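Local coordinates for protein carboxylase (Deinococcus radiodurans, PDB 5H80) that probably carries out the ATP-dependent carboxylation of biotin, as the biotin carboxylase domain of a single-chain bacterial carboxylase, at residues A44-R49 against D335-Q340; A50-G55 against V72-E77; R280-G285 against G310-I315. All blocks are in the same frame, centred on the assembly; numbering follows the deposited sequence.

Contact 1 of 3, residues A44-R49 against D335-Q340; sequences AVRIER and DLVTAQ
Ile47 and Val337 mark the closest approach of the two backbones, their CA atoms 6.9 Å apart, where a middle turn of helix 42-53 meets the first turn of helix 336-344. CG1 of Ile47 lies 4.2 Å from CG1 of Val337, and the other methyl of the valine, CG2, sits over one face of the Arg46 guanidinium, 3.6 Å from Arg46 CZ and displaced toward its rim. Arg46 arrives there with CG anti to its backbone N (chi1 -180°) and a bend at chi2, which carries the guanidinium past Val337 to the start of the other helix. NH2 of Arg46 forms a salt bridge of 2.9 Å with Asp335 OD1, coming from above the carboxylate plane; the N-H approach is bent (131°), and OD1 is tilted off the guanidinium plane. From the opposite face Asp335 OD1 accepts from Thr338 N at 2.9 Å (167°). Val337 N gives OD1 a weaker bond. This aspartate N-cap, shared with an arginine, joins a helix of the N-terminal biotin carboxylase region to one of the ATP-binding region. A water accepts from Arg46 NH1 and lies unusually close to Asp335 OD2. Arg46 NH2 also meets Glu329 in a salt bridge, its strongest polar partner, and NE bonds to His325. A leucine in place of Arg46 would probably leave the carboxylates of Asp335 and Glu329 without their common cation. Helix 325-332 flanks the contact through His325 and Glu329, Ile47 rests on Ile37 of strand 34-37, and Pro400 of the second subunit packs on Arg46.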
# COMPACT_ATOMS: atom_id res chain seq x y z
N ALA A 44 -14.79 -11.30 -2.41
CA ALA A 44 -14.83 -11.95 -3.62
C ALA A 44 -13.83 -11.10 -4.43
O ALA A 44 -13.10 -11.68 -5.21
CB ALA A 44 -16.12 -11.82 -4.26
N VAL A 45 -13.91 -9.81 -4.22
CA VAL A 45 -12.90 -8.92 -4.97
C VAL A 45 -11.42 -9.27 -4.57
O VAL A 45 -10.48 -9.45 -5.47
CB VAL A 45 -13.27 -7.43 -4.68
CG1 VAL A 45 -12.21 -6.48 -5.18
CG2 VAL A 45 -14.56 -6.88 -5.32
N ARG A 46 -11.16 -9.33 -3.30
CA ARG A 46 -9.93 -9.77 -2.75
C ARG A 46 -9.36 -11.07 -3.37
O ARG A 46 -8.17 -11.23 -3.82
CB ARG A 46 -10.09 -9.88 -1.23
CG ARG A 46 -8.78 -10.35 -0.54
CD ARG A 46 -7.59 -9.34 -0.55
NE ARG A 46 -6.29 -9.84 -0.09
CZ ARG A 46 -5.37 -10.30 -0.94
NH1 ARG A 46 -5.64 -10.58 -2.19
NH2 ARG A 46 -4.19 -10.61 -0.53
N ILE A 47 -10.21 -12.13 -3.36
CA ILE A 47 -9.91 -13.39 -3.95
C ILE A 47 -9.60 -13.27 -5.45
O ILE A 47 -8.64 -13.91 -5.89
CB ILE A 47 -10.93 -14.53 -3.59
CG1 ILE A 47 -10.96 -14.71 -2.11
CG2 ILE A 47 -10.55 -15.79 -4.28
CD1 ILE A 47 -12.18 -15.49 -1.58
N GLU A 48 -10.43 -12.59 -6.26
CA GLU A 48 -10.20 -12.36 -7.70
C GLU A 48 -8.83 -11.75 -7.95
O GLU A 48 -8.11 -12.33 -8.75
CB GLU A 48 -11.25 -11.43 -8.31
CG GLU A 48 -12.60 -12.13 -8.30
CD GLU A 48 -13.78 -11.20 -8.48
OE1 GLU A 48 -13.64 -10.00 -8.36
OE2 GLU A 48 -14.92 -11.71 -8.70
N ARG A 49 -8.36 -10.92 -7.02
CA ARG A 49 -7.03 -10.21 -7.16
C ARG A 49 -5.90 -11.22 -6.86
O ARG A 49 -4.99 -11.32 -7.60
CB ARG A 49 -6.93 -8.98 -6.31
CG ARG A 49 -7.74 -7.77 -6.76
CD ARG A 49 -8.06 -6.78 -5.71
NE ARG A 49 -8.62 -5.60 -6.32
CZ ARG A 49 -9.14 -4.55 -5.64
NH1 ARG A 49 -9.16 -4.52 -4.29
NH2 ARG A 49 -9.66 -3.54 -6.34
N ASP A 335 1.41 -11.60 1.22
CA ASP A 335 0.08 -11.86 0.62
C ASP A 335 -0.49 -13.24 1.17
O ASP A 335 -0.03 -14.38 0.71
CB ASP A 335 0.22 -11.93 -0.85
CG ASP A 335 -1.11 -11.97 -1.60
OD1 ASP A 335 -2.13 -12.57 -1.05
OD2 ASP A 335 -1.22 -11.36 -2.71
N LEU A 336 -1.35 -13.11 2.14
CA LEU A 336 -2.03 -14.30 2.72
C LEU A 336 -2.90 -15.04 1.78
O LEU A 336 -3.04 -16.30 1.94
CB LEU A 336 -2.75 -14.00 4.02
CG LEU A 336 -1.81 -13.69 5.22
CD1 LEU A 336 -2.46 -13.01 6.39
CD2 LEU A 336 -0.98 -14.92 5.59
N VAL A 337 -3.55 -14.33 0.83
CA VAL A 337 -4.58 -15.08 0.03
C VAL A 337 -3.92 -15.88 -1.10
O VAL A 337 -4.31 -17.01 -1.48
CB VAL A 337 -5.71 -14.16 -0.43
CG1 VAL A 337 -6.82 -14.95 -1.19
CG2 VAL A 337 -6.28 -13.35 0.77
N THR A 338 -2.90 -15.30 -1.81
CA THR A 338 -2.14 -16.16 -2.76
C THR A 338 -1.51 -17.39 -2.05
O THR A 338 -1.59 -18.52 -2.56
CB THR A 338 -1.04 -15.36 -3.48
OG1 THR A 338 -0.16 -14.73 -2.51
CG2 THR A 338 -1.70 -14.36 -4.32
N ALA A 339 -0.98 -17.21 -0.81
CA ALA A 339 -0.40 -18.29 0.03
C ALA A 339 -1.51 -19.36 0.33
O ALA A 339 -1.30 -20.55 0.09
CB ALA A 339 0.19 -17.80 1.31
N GLN A 340 -2.65 -18.86 0.71
CA GLN A 340 -3.80 -19.73 1.03
C GLN A 340 -4.21 -20.62 -0.19
O GLN A 340 -4.26 -21.88 -0.04
CB GLN A 340 -4.95 -18.91 1.46
CG GLN A 340 -6.17 -19.73 1.97
CD GLN A 340 -7.40 -18.87 2.11
OE1 GLN A 340 -7.56 -17.80 1.50
NE2 GLN A 340 -8.30 -19.30 3.03
O HOH W 1 -3.37 -10.74 -3.91

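Contact 2 of 3, residues A50-G55 against V72-E77; sequences AVSALG and VRRADE. With EDO (1,2-ethanediol), chain E.
The ends of two helices in the Rossmann-like N-terminal biotin carboxylase domain, 42-53 and 70-74, are joined at the surface by Ser52 and Arg74, beside the second subunit. The guanidinium of Arg74 meets the hydroxyl of Ser52 end-on: NH1 and NH2 both donate to OG, each at 3.1 Å, with angles of 147° and 150°. Ser52 OG lies almost in the guanidinium plane, so the two N-H groups converge on one oxygen and aim the end of the guanidinium at the serine. Arg74 NH2 also lies 3.4 Å from Ser52 CB, which sits at the guanidinium edge. A bend at chi2 turns the Arg74 side chain toward the serine, and a weak bond joins Ser52 OG to the Glu48 carbonyl one turn earlier. Thr443 of the second subunit packs on Arg74, whose NE has a long, weak ion pair with Glu447 of that subunit. Beyond Ser52, Gly55 is the first residue to leave helical backbone angles; its positive phi (73°) and Gly55 N to Ser52 O bond of 3.0 Å belong to a Schellman motif. The two helices follow strands 34-37 and 57-62 of a parallel sheet that continues into strand 77-80, the alternation of strand and helix typical of a Rossmann-like alpha/beta domain.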
# COMPACT_ATOMS: atom_id res chain seq x y z
N ALA A 50 -6.02 -12.12 -5.88
CA ALA A 50 -4.95 -13.15 -5.56
C ALA A 50 -4.92 -14.23 -6.75
O ALA A 50 -3.89 -14.64 -7.24
CB ALA A 50 -5.37 -13.84 -4.27
N VAL A 51 -6.09 -14.60 -7.24
CA VAL A 51 -6.22 -15.52 -8.39
C VAL A 51 -5.49 -14.97 -9.60
O VAL A 51 -4.75 -15.73 -10.25
CB VAL A 51 -7.67 -15.87 -8.66
CG1 VAL A 51 -7.90 -16.70 -9.96
CG2 VAL A 51 -8.18 -16.80 -7.50
N SER A 52 -5.69 -13.72 -9.87
CA SER A 52 -5.02 -13.02 -11.00
C SER A 52 -3.53 -12.96 -10.77
O SER A 52 -2.73 -13.22 -11.74
CB SER A 52 -5.57 -11.65 -11.30
OG SER A 52 -6.92 -11.66 -11.85
N ALA A 53 -3.12 -12.61 -9.54
CA ALA A 53 -1.66 -12.61 -9.19
C ALA A 53 -0.98 -13.97 -9.48
O ALA A 53 0.19 -14.08 -9.90
CB ALA A 53 -1.41 -12.19 -7.79
N LEU A 54 -1.69 -15.10 -9.25
CA LEU A 54 -1.17 -16.40 -9.56
C LEU A 54 -1.18 -16.86 -11.05
O LEU A 54 -0.64 -17.92 -11.35
CB LEU A 54 -1.94 -17.40 -8.67
CG LEU A 54 -1.75 -17.24 -7.15
CD1 LEU A 54 -2.73 -18.20 -6.41
CD2 LEU A 54 -0.30 -17.59 -6.82
N GLY A 55 -1.83 -16.08 -11.91
CA GLY A 55 -2.10 -16.43 -13.29
C GLY A 55 -3.18 -17.49 -13.49
O GLY A 55 -3.18 -18.23 -14.52
N VAL A 72 -18.45 -8.76 -9.50
CA VAL A 72 -19.05 -9.19 -10.78
C VAL A 72 -18.09 -8.94 -11.96
O VAL A 72 -17.54 -9.92 -12.57
CB VAL A 72 -20.41 -8.53 -10.91
CG1 VAL A 72 -21.01 -8.87 -12.28
CG2 VAL A 72 -21.37 -8.95 -9.81
N ARG A 73 -17.85 -7.65 -12.21
CA ARG A 73 -16.99 -7.16 -13.28
C ARG A 73 -15.57 -7.67 -13.18
O ARG A 73 -14.91 -7.93 -14.19
CB ARG A 73 -16.91 -5.62 -13.23
CG ARG A 73 -18.07 -4.87 -13.85
CD ARG A 73 -18.00 -3.37 -13.52
NE ARG A 73 -18.13 -3.08 -12.09
CZ ARG A 73 -18.50 -1.91 -11.56
NH1 ARG A 73 -18.80 -0.85 -12.32
NH2 ARG A 73 -18.58 -1.79 -10.23
N ARG A 74 -15.05 -7.76 -11.94
CA ARG A 74 -13.65 -8.17 -11.75
C ARG A 74 -13.34 -9.64 -12.01
O ARG A 74 -12.16 -9.99 -12.25
CB ARG A 74 -13.12 -7.72 -10.34
CG ARG A 74 -11.71 -8.06 -9.98
CD ARG A 74 -10.71 -7.27 -10.88
NE ARG A 74 -9.32 -7.64 -10.53
CZ ARG A 74 -8.70 -8.77 -10.86
NH1 ARG A 74 -9.32 -9.71 -11.59
NH2 ARG A 74 -7.47 -9.00 -10.45
N ALA A 75 -14.30 -10.55 -11.91
CA ALA A 75 -13.98 -11.90 -12.26
C ALA A 75 -13.63 -12.08 -13.76
O ALA A 75 -14.01 -11.25 -14.65
CB ALA A 75 -15.20 -12.75 -11.89
N ASP A 76 -13.00 -13.17 -14.07
CA ASP A 76 -12.75 -13.50 -15.50
C ASP A 76 -14.08 -13.90 -16.09
O ASP A 76 -14.34 -13.69 -17.26
CB ASP A 76 -11.76 -14.62 -15.71
CG ASP A 76 -10.41 -14.28 -15.19
OD1 ASP A 76 -9.84 -13.28 -15.67
OD2 ASP A 76 -9.95 -14.98 -14.28
N GLU A 77 -14.91 -14.51 -15.27
CA GLU A 77 -16.27 -14.80 -15.77
C GLU A 77 -17.18 -14.82 -14.56
O GLU A 77 -16.73 -15.23 -13.47
CB GLU A 77 -16.28 -16.02 -16.62
CG GLU A 77 -16.62 -17.30 -15.96
CD GLU A 77 -16.50 -18.49 -16.95
OE1 GLU A 77 -15.40 -19.12 -16.98
OE2 GLU A 77 -17.50 -18.73 -17.71
C1 EDO E . -0.96 -22.21 -14.15
O1 EDO E . -1.64 -21.27 -14.99
C2 EDO E . -0.04 -21.37 -13.24
O2 EDO E . 0.75 -22.23 -12.40

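Contact 3 of 3, residues R280-G285 against G310-I315; sequences RTALIG and GDFYFI
The ring of Phe312 reaches from the start of strand 312-318 to helix 277-293, where Ala282 and Leu283 receive different parts of it. Leu283 CD1 lies against the root of the ring, 3.4 Å from Phe312 CG and 3.5 Å from Phe312 CB. Farther out, Ala282 CB meets the far end, 3.6 Å from Phe312 CE2 and 4.0 Å from Phe312 CZ. Both methyls approach the ring obliquely. The leucine and phenylalanine side chains run past one another in opposite directions, Leu283 extending from the helix toward the strand while the ring extends from the strand toward the helix. With chi1 at 61°, Phe312 CG stands between its backbone N and carbonyl carbon, which sends the ring across to the helix. The Ala282 carbonyl O also lies 3.9 Å from Phe312 CZ. Contact between the segments is thus carried by three apolar side chains, the small Ala282 leaving the outer end of the ring close to the helix backbone. Strand 312-318 is an outermost strand of a four-stranded antiparallel sheet within this chain, and helix 277-293 packs across that sheet, consistent with the ATP-grasp fold expected of this ATP-binding region. Phe312 and Leu283 both touch Val306 of the adjacent strand 299-306, while Leu283 continues onto Ile238 and Val240 of strand 236-245 and Ile284 reaches His251 and Trp253 of strand 249-256.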
# COMPACT_ATOMS: atom_id res chain seq x y z
N ARG A 280 3.07 -12.64 24.03
CA ARG A 280 3.16 -13.01 22.62
C ARG A 280 3.62 -14.43 22.39
O ARG A 280 2.93 -15.11 21.63
CB ARG A 280 3.96 -11.98 21.84
CG ARG A 280 4.12 -12.33 20.36
CD ARG A 280 4.75 -11.31 19.41
NE ARG A 280 4.06 -10.05 19.34
CZ ARG A 280 4.38 -8.94 19.99
NH1 ARG A 280 5.53 -8.84 20.73
NH2 ARG A 280 3.62 -7.91 19.91
N THR A 281 4.76 -14.87 22.96
CA THR A 281 5.33 -16.11 22.62
C THR A 281 4.39 -17.18 23.20
O THR A 281 4.28 -18.21 22.57
CB THR A 281 6.80 -16.41 23.00
OG1 THR A 281 6.93 -17.43 23.98
CG2 THR A 281 7.58 -15.37 23.05
N ALA A 282 3.79 -16.88 24.33
CA ALA A 282 2.81 -17.90 24.83
C ALA A 282 1.55 -18.12 23.99
O ALA A 282 1.14 -19.32 23.70
CB ALA A 282 2.44 -17.63 26.25
N LEU A 283 0.98 -17.02 23.55
CA LEU A 283 -0.15 -17.07 22.64
C LEU A 283 0.15 -17.79 21.37
O LEU A 283 -0.54 -18.69 20.95
CB LEU A 283 -0.61 -15.68 22.30
CG LEU A 283 -1.65 -14.83 22.97
CD1 LEU A 283 -2.74 -15.47 23.88
CD2 LEU A 283 -1.19 -13.49 23.34
N ILE A 284 1.28 -17.49 20.73
CA ILE A 284 1.64 -18.16 19.50
C ILE A 284 1.94 -19.64 19.67
O ILE A 284 1.47 -20.45 18.87
CB ILE A 284 2.78 -17.42 18.82
CG1 ILE A 284 2.26 -15.97 18.59
CG2 ILE A 284 3.22 -18.20 17.62
CD1 ILE A 284 3.43 -15.11 18.00
N GLY A 285 2.54 -19.99 20.80
CA GLY A 285 2.85 -21.38 21.13
C GLY A 285 1.55 -22.19 21.24
O GLY A 285 1.52 -23.30 20.69
N GLY A 310 -1.61 -10.99 31.57
CA GLY A 310 -1.17 -11.89 30.52
C GLY A 310 -1.64 -13.36 30.71
O GLY A 310 -1.22 -14.23 29.97
N ASP A 311 -2.55 -13.63 31.61
CA ASP A 311 -3.35 -14.83 31.48
C ASP A 311 -4.12 -14.83 30.17
O ASP A 311 -4.71 -13.81 29.74
CB ASP A 311 -4.37 -14.96 32.67
CG ASP A 311 -3.69 -15.36 34.00
OD1 ASP A 311 -2.57 -15.94 34.05
OD2 ASP A 311 -4.29 -15.02 35.04
N PHE A 312 -4.24 -16.01 29.59
CA PHE A 312 -5.05 -16.11 28.30
C PHE A 312 -6.03 -17.31 28.31
O PHE A 312 -5.77 -18.33 29.04
CB PHE A 312 -4.16 -16.01 27.02
CG PHE A 312 -3.15 -17.06 26.89
CD1 PHE A 312 -3.43 -18.32 26.34
CD2 PHE A 312 -1.87 -16.92 27.48
CE1 PHE A 312 -2.46 -19.31 26.23
CE2 PHE A 312 -0.93 -17.91 27.38
CZ PHE A 312 -1.20 -19.14 26.76
N TYR A 313 -7.07 -17.20 27.52
CA TYR A 313 -8.14 -18.24 27.38
C TYR A 313 -8.41 -18.38 25.88
O TYR A 313 -8.76 -17.33 25.28
CB TYR A 313 -9.37 -17.78 28.07
CG TYR A 313 -9.14 -17.55 29.52
CD1 TYR A 313 -9.13 -18.62 30.37
CD2 TYR A 313 -8.86 -16.29 30.03
CE1 TYR A 313 -8.92 -18.46 31.76
CE2 TYR A 313 -8.58 -16.11 31.40
CZ TYR A 313 -8.60 -17.23 32.24
OH TYR A 313 -8.34 -17.16 33.58
N PHE A 314 -8.24 -19.59 25.39
CA PHE A 314 -8.69 -19.97 24.01
C PHE A 314 -10.20 -19.85 23.89
O PHE A 314 -10.95 -20.48 24.68
CB PHE A 314 -8.15 -21.34 23.68
CG PHE A 314 -8.72 -21.90 22.40
CD1 PHE A 314 -8.45 -21.28 21.20
CD2 PHE A 314 -9.53 -23.03 22.40
CE1 PHE A 314 -8.97 -21.75 20.01
CE2 PHE A 314 -10.00 -23.55 21.19
CZ PHE A 314 -9.74 -22.88 20.00
N ILE A 315 -10.71 -19.08 22.94
CA ILE A 315 -12.12 -18.85 22.72
C ILE A 315 -12.62 -19.40 21.41
O ILE A 315 -13.78 -19.74 21.39
CB ILE A 315 -12.66 -17.42 22.93
CG1 ILE A 315 -12.11 -16.33 21.98
CG2 ILE A 315 -12.47 -16.99 24.39
CD1 ILE A 315 -12.88 -14.99 21.99

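How the contacts relate
From the N terminus, helix 42-53 opens contact 1 and, directly afterwards, contact 2. Contact 2 closes first, a short loop through strand 57-62 that ends at residues 72-77. Contact 3 opens and closes much later, joining residues 280-285 to 310-315, and contact 1 closes last at residues 335-340, enclosing both. Contacts 1 and 2 adjoin, with Val337 packing on Ala50 and Glu48 on Arg74, and both border the second subunit. Contact 3 lies apart, its centre about 28 Å from that of contact 1 and 37 Å from that of contact 2. Contact 2 ties together parts of the N-terminal region, contact 3 parts of the ATP-binding region, and contact 1 joins the two.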